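Local coordinates for protein peptidyl-tRNA hydrolase (Thermoplasma acidophilum, PDB 1RLK) that probably hydrolyses peptidyl-tRNAs that drop off the ribosome during translation, as a member of the PTH2 family of peptidyl-tRNA hydrolases, at residues D62-I67 / N78-D83. Residues are numbered along the deposited sequence; the frame is centred on the assembly and turned at random.
Sequences DEIMEI and NEIVQD
I80, on edge strand 78-82, reaches across to helix 61-74 and meets two consecutive residues, I64 and M65. Its CG1 branch does all the touching. CG1 stands anti to the carbonyl carbon (chi1 -78°) and the extended chi2 carries CD1 on toward the helix. On the buried side, CG1 of I80 faces the CG2 methyl of I64 at 4.3 Å. The CA atoms of I64 and I80, 8.0 Å apart, are the closest pair between 62-67 and 78-83.

The exposed side is made by M65, whose CB leaves the helix away from the strand. Bends at chi2 and chi3 fold the thioether back. SD of M65 lies 3.8 Å from CD1 of I80, and CE of M65 4.0 Å from the same methyl. The two side chains cross at about a right angle. The closer touch is thus on the solvent side, at M65, while the I64-I80 pair is looser but lies deeper, I64 being buried. The contact is wholly apolar and small, burying 100 Å² in all.

Deeper in the fold, I64 and I67 pack on V58 of strand 53-58, and I67 also touches L99 of strand 94-103. V81 packs against helix 17-38, placing strand 78-82, an edge of the four-stranded mixed sheet, between that helix and helix 61-74.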
loop_
_atom_site.group_PDB
_atom_site.type_symbol
_atom_site.label_atom_id
_atom_site.label_comp_id
_atom_site.label_asym_id
_atom_site.label_seq_id
_atom_site.Cartn_x
_atom_site.Cartn_y
_atom_site.Cartn_z
ATOM N N ASP A 62 -11.588 6.485 5.800
ATOM C CA ASP A 62 -11.562 5.840 7.114
ATOM C C ASP A 62 -10.918 4.457 7.075
ATOM O O ASP A 62 -10.138 4.103 7.961
ATOM C CB ASP A 62 -12.977 5.762 7.702
ATOM C CG ASP A 62 -13.458 7.106 8.230
ATOM O OD1 ASP A 62 -12.712 7.735 9.028
ATOM O OD2 ASP A 62 -14.558 7.613 7.886
ATOM N N GLU A 63 -11.204 3.681 6.042
ATOM C CA GLU A 63 -10.597 2.348 5.935
ATOM C C GLU A 63 -9.097 2.455 5.723
ATOM O O GLU A 63 -8.339 1.736 6.347
ATOM C CB GLU A 63 -11.214 1.525 4.796
ATOM C CG GLU A 63 -12.728 1.360 4.840
ATOM C CD GLU A 63 -13.224 0.661 6.088
ATOM O OE1 GLU A 63 -12.459 -0.119 6.697
ATOM O OE2 GLU A 63 -14.400 0.905 6.459
ATOM N N ILE A 64 -8.670 3.355 4.839
ATOM C CA ILE A 64 -7.233 3.659 4.690
ATOM C C ILE A 64 -6.571 3.941 6.045
ATOM O O ILE A 64 -5.512 3.406 6.353
ATOM C CB ILE A 64 -7.027 4.880 3.751
ATOM C CG1 ILE A 64 -7.535 4.588 2.341
ATOM C CG2 ILE A 64 -5.556 5.292 3.695
ATOM C CD1 ILE A 64 -6.701 3.562 1.581
ATOM N N MET A 65 -7.208 4.775 6.861
ATOM C CA MET A 65 -6.609 5.196 8.131
ATOM C C MET A 65 -6.629 4.075 9.186
ATOM O O MET A 65 -5.746 3.986 10.054
ATOM C CB MET A 65 -7.323 6.458 8.639
ATOM C CG MET A 65 -7.208 7.660 7.686
ATOM S SD MET A 65 -5.510 7.955 7.125
ATOM C CE MET A 65 -4.700 8.200 8.602
ATOM N N GLU A 66 -7.599 3.177 9.075
ATOM C CA GLU A 66 -7.664 2.008 9.946
ATOM C C GLU A 66 -6.518 1.051 9.646
ATOM O O GLU A 66 -5.905 0.515 10.544
ATOM C CB GLU A 66 -9.005 1.292 9.739
ATOM C CG GLU A 66 -9.222 0.110 10.655
ATOM C CD GLU A 66 -9.363 0.526 12.105
ATOM O OE1 GLU A 66 -9.734 1.697 12.373
ATOM O OE2 GLU A 66 -9.104 -0.329 12.979
ATOM N N ILE A 67 -6.239 0.843 8.364
ATOM C CA ILE A 67 -5.119 0.023 7.917
ATOM C C ILE A 67 -3.802 0.605 8.447
ATOM O O ILE A 67 -2.955 -0.098 9.014
ATOM C CB ILE A 67 -5.142 -0.043 6.354
ATOM C CG1 ILE A 67 -6.289 -0.941 5.887
ATOM C CG2 ILE A 67 -3.835 -0.584 5.783
ATOM C CD1 ILE A 67 -6.639 -0.791 4.424
ATOM N N ASN A 78 4.652 0.971 5.823
ATOM C CA ASN A 78 3.470 1.420 5.102
ATOM C C ASN A 78 3.621 2.832 4.589
ATOM O O ASN A 78 4.351 3.642 5.183
ATOM C CB ASN A 78 2.234 1.318 5.996
ATOM C CG ASN A 78 2.284 2.282 7.182
ATOM O OD1 ASN A 78 1.736 3.381 7.111
ATOM N ND2 ASN A 78 2.936 1.864 8.275
ATOM N N GLU A 79 2.936 3.138 3.492
ATOM C CA GLU A 79 2.986 4.472 2.916
ATOM C C GLU A 79 1.625 4.861 2.405
ATOM O O GLU A 79 1.072 4.197 1.516
ATOM C CB GLU A 79 3.991 4.517 1.763
ATOM C CG GLU A 79 4.126 5.885 1.119
ATOM C CD GLU A 79 4.913 6.887 1.958
ATOM O OE1 GLU A 79 5.519 6.517 3.013
ATOM O OE2 GLU A 79 4.942 8.048 1.518
ATOM N N ILE A 80 1.077 5.932 2.976
ATOM C CA ILE A 80 -0.091 6.584 2.443
ATOM C C ILE A 80 0.321 7.391 1.211
ATOM O O ILE A 80 1.287 8.152 1.249
ATOM C CB ILE A 80 -0.734 7.487 3.516
ATOM C CG1 ILE A 80 -1.523 6.611 4.491
ATOM C CG2 ILE A 80 -1.636 8.544 2.878
ATOM C CD1 ILE A 80 -1.989 7.325 5.728
ATOM N N VAL A 81 -0.428 7.224 0.130
ATOM C CA VAL A 81 -0.095 7.835 -1.132
ATOM C C VAL A 81 -1.104 8.925 -1.421
ATOM O O VAL A 81 -2.306 8.727 -1.254
ATOM C CB VAL A 81 -0.071 6.779 -2.262
ATOM C CG1 VAL A 81 -0.086 7.446 -3.639
ATOM C CG2 VAL A 81 1.148 5.887 -2.098
ATOM N N GLN A 82 -0.599 10.062 -1.862
ATOM C CA GLN A 82 -1.418 11.206 -2.251
ATOM C C GLN A 82 -1.080 11.598 -3.683
ATOM O O GLN A 82 0.092 11.654 -4.031
ATOM C CB GLN A 82 -1.150 12.401 -1.315
ATOM C CG GLN A 82 -1.518 12.131 0.150
ATOM C CD GLN A 82 -1.128 13.260 1.117
ATOM O OE1 GLN A 82 -1.741 14.331 1.121
ATOM N NE2 GLN A 82 -0.143 13.000 1.949
ATOM N N ASP A 83 -2.096 11.880 -4.501
ATOM C CA ASP A 83 -1.865 12.353 -5.859
ATOM C C ASP A 83 -1.469 13.831 -5.860
ATOM O O ASP A 83 -1.225 14.409 -4.798
ATOM C CB ASP A 83 -3.058 12.030 -6.803
ATOM C CG ASP A 83 -4.326 12.825 -6.507
ATOM O OD1 ASP A 83 -4.303 13.833 -5.768
ATOM O OD2 ASP A 83 -5.419 12.497 -7.011
#